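Local coordinates for protein transcriptional regulator, putative (PDB 3BJN) that probably binds DNA as an IclR-family transcription factor that represses allantoin and glyoxylate utilization operons, this chain being its C-terminal domain, at residues Ser122-Lys130 with Ile154-Leu165. Sequence-based numbering, arbitrary orientation. Where two conformers were deposited one is given.
Sequences SGISAPVMK and IILHVLQAARAL
Ile124 reaches from strand 122-130 onto Ile154 and Ile155, midway along helix 144-163, and its two branches divide the work. A chi1 of -67° puts CG1 beside the backbone N and CG2 anti to it: CD1, at the end of the first branch, presses on CG2 of Ile154 at 3.5 Å, a tight carbon pair, while CG2 meets CG1 of Ile155 at 3.9 Å. Both helix isoleucines cross Ile124 at about a right angle. Beta-branching suits Ile124 to its strand and gives it two arms for two different helix residues. Two residues on, Ala126 has just a CB to offer, and this CB lies 3.8 Å from Ala162 CB, with Val158 and Leu159 also touching it. The alanines let the backbones approach: Ala162, ending at CB, brings its CA within 5.3 Å of Val128 CA, and its CB lies 3.5 Å from Pro127 O. Val128 then sets CG1 against Leu165 CB, the two side chains crossing obliquely. No direct hydrogen bond joins the segments; instead one water links Met129 N to Ala162 O, and a second donates to both Met129 O and Leu165 O, 2.7 Å from each. Pro127 faces the other way, onto Val72. With the axes 24° from parallel, the C-terminal helix lies along one face of the antiparallel sheet while helix 67-76 packs on the other, the layered alpha/beta architecture of the GAF-like IclR effector-binding domain.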
ATOM      1  N   SER A 122      -1.826   2.583  11.395  1.00 17.41           N
ATOM      2  CA  SER A 122      -2.811   2.537  10.292  1.00 18.09           C
ATOM      3  C   SER A 122      -2.083   2.588   8.954  1.00 18.90           C
ATOM      4  O   SER A 122      -0.904   3.003   8.896  1.00 19.99           O
ATOM      5  CB  SER A 122      -3.783   3.715  10.428  1.00 19.78           C
ATOM      6  OG  SER A 122      -4.555   3.592  11.617  1.00 20.45           O
ATOM      7  N   GLY A 123      -2.747   2.140   7.896  1.00 18.00           N
ATOM      8  CA  GLY A 123      -2.238   2.267   6.539  1.00 18.14           C
ATOM      9  C   GLY A 123      -3.233   2.945   5.623  1.00 17.98           C
ATOM     10  O   GLY A 123      -4.443   2.731   5.746  1.00 17.67           O
ATOM     11  N   ILE A 124      -2.720   3.766   4.704  1.00 17.29           N
ATOM     12  CA  ILE A 124      -3.555   4.376   3.647  1.00 17.50           C
ATOM     13  C   ILE A 124      -2.801   4.179   2.339  1.00 16.51           C
ATOM     14  O   ILE A 124      -1.622   4.528   2.248  1.00 17.19           O
ATOM     15  CB  ILE A 124      -3.854   5.888   3.915  1.00 17.37           C
ATOM     16  CG1 ILE A 124      -4.744   5.993   5.161  1.00 20.13           C
ATOM     17  CG2 ILE A 124      -4.558   6.491   2.698  1.00 17.85           C
ATOM     18  CD1 ILE A 124      -4.953   7.417   5.763  1.00 20.28           C
ATOM     19  N   SER A 125      -3.440   3.576   1.337  1.00 16.81           N
ATOM     20  CA  SER A 125      -2.696   3.169   0.142  0.50 17.30           C
ATOM     21  C   SER A 125      -3.502   3.344  -1.128  1.00 17.23           C
ATOM     22  O   SER A 125      -4.733   3.239  -1.115  1.00 17.79           O
ATOM     23  CB  SER A 125      -2.225   1.714   0.252  0.50 18.05           C
ATOM     24  OG  SER A 125      -1.646   1.462   1.515  0.50 20.36           O
ATOM     25  N   ALA A 126      -2.790   3.636  -2.216  1.00 16.09           N
ATOM     26  CA  ALA A 126      -3.429   3.775  -3.526  1.00 15.79           C
ATOM     27  C   ALA A 126      -2.613   3.033  -4.581  1.00 16.20           C
ATOM     28  O   ALA A 126      -1.407   2.934  -4.441  1.00 16.58           O
ATOM     29  CB  ALA A 126      -3.595   5.260  -3.887  1.00 15.71           C
ATOM     30  N   PRO A 127      -3.273   2.513  -5.626  1.00 16.17           N
ATOM     31  CA  PRO A 127      -2.563   1.675  -6.605  1.00 17.00           C
ATOM     32  C   PRO A 127      -1.751   2.516  -7.586  1.00 17.62           C
ATOM     33  O   PRO A 127      -2.150   3.641  -7.935  1.00 18.27           O
ATOM     34  CB  PRO A 127      -3.701   0.993  -7.372  1.00 17.23           C
ATOM     35  CG  PRO A 127      -4.842   2.019  -7.326  1.00 16.97           C
ATOM     36  CD  PRO A 127      -4.713   2.677  -5.983  1.00 16.65           C
ATOM     37  N   VAL A 128      -0.633   1.950  -8.029  1.00 18.77           N
ATOM     38  CA  VAL A 128       0.142   2.542  -9.124  1.00 19.20           C
ATOM     39  C   VAL A 128      -0.109   1.640 -10.308  1.00 20.15           C
ATOM     40  O   VAL A 128       0.144   0.438 -10.244  1.00 19.77           O
ATOM     41  CB  VAL A 128       1.636   2.604  -8.786  1.00 19.42           C
ATOM     42  CG1 VAL A 128       2.451   3.056  -9.980  1.00 19.52           C
ATOM     43  CG2 VAL A 128       1.871   3.540  -7.597  1.00 19.05           C
HETATM   44  N   MSE A 129      -0.636   2.247 -11.367  1.00 21.23           N
HETATM   45  CA  MSE A 129      -1.092   1.551 -12.554  1.00 22.65           C
HETATM   46  C   MSE A 129      -0.261   1.973 -13.753  1.00 23.20           C
HETATM   47  O   MSE A 129       0.082   3.153 -13.882  1.00 22.78           O
HETATM   48  CB  MSE A 129      -2.565   1.907 -12.856  1.00 23.50           C
HETATM   49  CG  MSE A 129      -3.540   1.789 -11.694  1.00 25.62           C
HETATM   50 SE   MSE A 129      -3.847  -0.095 -11.306  1.00 34.75          SE
HETATM   51  CE  MSE A 129      -4.710  -0.713 -12.966  1.00 29.44           C
ATOM     52  N   LYS A 130       0.034   1.015 -14.630  1.00 23.93           N
ATOM     53  CA  LYS A 130       0.557   1.313 -15.965  1.00 25.30           C
ATOM     54  C   LYS A 130      -0.495   0.779 -16.905  1.00 25.12           C
ATOM     55  O   LYS A 130      -0.611  -0.433 -17.098  1.00 24.26           O
ATOM     56  CB  LYS A 130       1.917   0.654 -16.211  1.00 24.97           C
ATOM     57  CG  LYS A 130       2.532   0.984 -17.598  1.00 27.68           C
ATOM     58  CD  LYS A 130       3.823   0.208 -17.802  1.00 27.59           C
ATOM     59  CE  LYS A 130       4.230   0.122 -19.271  1.00 32.00           C
ATOM     60  NZ  LYS A 130       5.178  -1.022 -19.469  1.00 32.90           N
ATOM     61  N   ILE A 154      -4.097  12.771   4.391  1.00 16.52           N
ATOM     62  CA  ILE A 154      -3.265  11.640   3.958  1.00 17.05           C
ATOM     63  C   ILE A 154      -3.837  10.953   2.731  1.00 16.96           C
ATOM     64  O   ILE A 154      -3.112  10.680   1.780  1.00 17.35           O
ATOM     65  CB  ILE A 154      -3.032  10.673   5.121  1.00 16.43           C
ATOM     66  CG1 ILE A 154      -2.213  11.417   6.205  1.00 17.40           C
ATOM     67  CG2 ILE A 154      -2.314   9.395   4.616  1.00 18.61           C
ATOM     68  CD1 ILE A 154      -2.192  10.673   7.569  1.00 18.35           C
ATOM     69  N   ILE A 155      -5.145  10.676   2.750  1.00 16.42           N
ATOM     70  CA  ILE A 155      -5.798  10.073   1.554  1.00 17.08           C
ATOM     71  C   ILE A 155      -5.510  10.899   0.281  1.00 16.59           C
ATOM     72  O   ILE A 155      -5.052  10.373  -0.721  1.00 16.20           O
ATOM     73  CB  ILE A 155      -7.311   9.950   1.810  1.00 17.62           C
ATOM     74  CG1 ILE A 155      -7.573   8.888   2.887  1.00 18.52           C
ATOM     75  CG2 ILE A 155      -8.093   9.669   0.476  1.00 18.01           C
ATOM     76  CD1 ILE A 155      -9.007   8.925   3.424  1.00 21.13           C
ATOM     77  N   LEU A 156      -5.753  12.209   0.336  1.00 16.30           N
ATOM     78  CA  LEU A 156      -5.559  13.032  -0.866  1.00 16.48           C
ATOM     79  C   LEU A 156      -4.092  13.000  -1.324  1.00 16.23           C
ATOM     80  O   LEU A 156      -3.813  12.847  -2.518  1.00 15.36           O
ATOM     81  CB  LEU A 156      -6.075  14.459  -0.660  1.00 15.73           C
ATOM     82  CG  LEU A 156      -7.608  14.516  -0.579  1.00 16.73           C
ATOM     83  CD1 LEU A 156      -7.980  15.931  -0.184  1.00 18.59           C
ATOM     84  CD2 LEU A 156      -8.327  14.099  -1.891  1.00 19.09           C
ATOM     85  N   HIS A 157      -3.141  13.111  -0.390  1.00 16.82           N
ATOM     86  CA  HIS A 157      -1.743  13.124  -0.785  1.00 16.59           C
ATOM     87  C   HIS A 157      -1.258  11.758  -1.307  1.00 16.53           C
ATOM     88  O   HIS A 157      -0.435  11.686  -2.231  1.00 16.46           O
ATOM     89  CB  HIS A 157      -0.853  13.592   0.382  1.00 16.57           C
ATOM     90  CG  HIS A 157      -0.890  15.075   0.624  1.00 15.62           C
ATOM     91  ND1 HIS A 157      -0.751  16.008  -0.391  1.00 16.53           N
ATOM     92  CD2 HIS A 157      -1.010  15.777   1.776  1.00 17.21           C
ATOM     93  CE1 HIS A 157      -0.804  17.230   0.141  1.00 16.38           C
ATOM     94  NE2 HIS A 157      -0.917  17.111   1.453  1.00 14.88           N
ATOM     95  N   VAL A 158      -1.811  10.685  -0.757  1.00 16.11           N
ATOM     96  CA  VAL A 158      -1.467   9.328  -1.224  1.00 17.37           C
ATOM     97  C   VAL A 158      -2.010   9.100  -2.637  1.00 17.33           C
ATOM     98  O   VAL A 158      -1.301   8.619  -3.520  1.00 17.78           O
ATOM     99  CB  VAL A 158      -1.984   8.280  -0.201  1.00 16.35           C
ATOM    100  CG1 VAL A 158      -2.041   6.852  -0.803  1.00 17.78           C
ATOM    101  CG2 VAL A 158      -1.101   8.301   1.042  1.00 16.89           C
ATOM    102  N   LEU A 159      -3.269   9.487  -2.865  1.00 16.36           N
ATOM    103  CA  LEU A 159      -3.826   9.446  -4.211  1.00 17.39           C
ATOM    104  C   LEU A 159      -2.969  10.273  -5.189  1.00 17.14           C
ATOM    105  O   LEU A 159      -2.659   9.835  -6.292  1.00 17.59           O
ATOM    106  CB  LEU A 159      -5.268   9.951  -4.179  1.00 17.17           C
ATOM    107  CG  LEU A 159      -6.298   8.981  -3.591  1.00 18.67           C
ATOM    108  CD1 LEU A 159      -7.592   9.692  -3.231  1.00 17.77           C
ATOM    109  CD2 LEU A 159      -6.552   7.800  -4.590  1.00 17.20           C
ATOM    110  N   GLN A 160      -2.587  11.471  -4.758  1.00 16.58           N
ATOM    111  CA  GLN A 160      -1.791  12.392  -5.559  1.00 16.45           C
ATOM    112  C   GLN A 160      -0.440  11.765  -5.927  1.00 17.15           C
ATOM    113  O   GLN A 160      -0.006  11.841  -7.079  1.00 16.64           O
ATOM    114  CB  GLN A 160      -1.591  13.673  -4.721  1.00 16.62           C
ATOM    115  CG  GLN A 160      -0.757  14.723  -5.385  1.00 16.91           C
ATOM    116  CD  GLN A 160      -0.603  15.950  -4.509  1.00 18.60           C
ATOM    117  OE1 GLN A 160      -0.745  15.881  -3.280  1.00 18.13           O
ATOM    118  NE2 GLN A 160      -0.273  17.069  -5.131  1.00 19.42           N
ATOM    119  N   ALA A 161       0.194  11.130  -4.939  1.00 17.32           N
ATOM    120  CA  ALA A 161       1.475  10.458  -5.152  1.00 17.39           C
ATOM    121  C   ALA A 161       1.370   9.328  -6.173  1.00 17.87           C
ATOM    122  O   ALA A 161       2.157   9.255  -7.103  1.00 17.61           O
ATOM    123  CB  ALA A 161       2.024   9.928  -3.810  1.00 18.29           C
ATOM    124  N   ALA A 162       0.381   8.456  -5.983  1.00 17.33           N
ATOM    125  CA  ALA A 162       0.174   7.308  -6.869  1.00 18.19           C
ATOM    126  C   ALA A 162      -0.142   7.750  -8.306  1.00 18.58           C
ATOM    127  O   ALA A 162       0.379   7.189  -9.283  1.00 20.46           O
ATOM    128  CB  ALA A 162      -0.932   6.455  -6.312  1.00 18.14           C
ATOM    129  N   ARG A 163      -0.989   8.773  -8.440  1.00 18.84           N
ATOM    130  CA  ARG A 163      -1.354   9.278  -9.771  1.00 20.24           C
ATOM    131  C   ARG A 163      -0.158   9.869 -10.531  1.00 20.52           C
ATOM    132  O   ARG A 163      -0.120   9.870 -11.766  1.00 20.96           O
ATOM    133  CB  ARG A 163      -2.487  10.283  -9.639  1.00 20.28           C
ATOM    134  CG  ARG A 163      -3.040  10.781 -10.950  1.00 23.84           C
ATOM    135  CD  ARG A 163      -4.454  11.253 -10.781  1.00 27.89           C
ATOM    136  NE  ARG A 163      -5.046  11.637 -12.060  1.00 30.24           N
ATOM    137  CZ  ARG A 163      -6.282  12.113 -12.184  1.00 32.38           C
ATOM    138  NH1 ARG A 163      -7.054  12.231 -11.111  1.00 32.73           N
ATOM    139  NH2 ARG A 163      -6.754  12.435 -13.373  1.00 34.24           N
ATOM    140  N   ALA A 164       0.822  10.366  -9.790  1.00 21.38           N
ATOM    141  CA  ALA A 164       1.997  11.001 -10.361  1.00 22.65           C
ATOM    142  C   ALA A 164       2.964   9.982 -10.947  1.00 24.11           C
ATOM    143  O   ALA A 164       3.871  10.362 -11.691  1.00 24.64           O
ATOM    144  CB  ALA A 164       2.690  11.838  -9.337  1.00 22.55           C
ATOM    145  N   LEU A 165       2.733   8.699 -10.638  1.00 25.26           N
ATOM    146  CA  LEU A 165       3.550   7.587 -11.133  1.00 25.99           C
ATOM    147  C   LEU A 165       2.839   6.720 -12.178  1.00 27.67           C
ATOM    148  O   LEU A 165       3.486   5.863 -12.794  1.00 29.12           O
ATOM    149  CB  LEU A 165       3.984   6.693  -9.958  1.00 25.82           C
ATOM    150  CG  LEU A 165       4.954   7.263  -8.930  1.00 24.63           C
ATOM    151  CD1 LEU A 165       5.054   6.306  -7.712  1.00 25.86           C
ATOM    152  CD2 LEU A 165       6.330   7.549  -9.537  1.00 23.35           C
ATOM    153  OXT LEU A 165       1.630   6.798 -12.435  1.00 27.94           O
TER
HETATM  154  O   HOH W   1      -0.757   5.325 -11.165  1.00 24.67           O
HETATM  155  O   HOH W   2       2.671   3.674 -14.156  1.00 42.72           O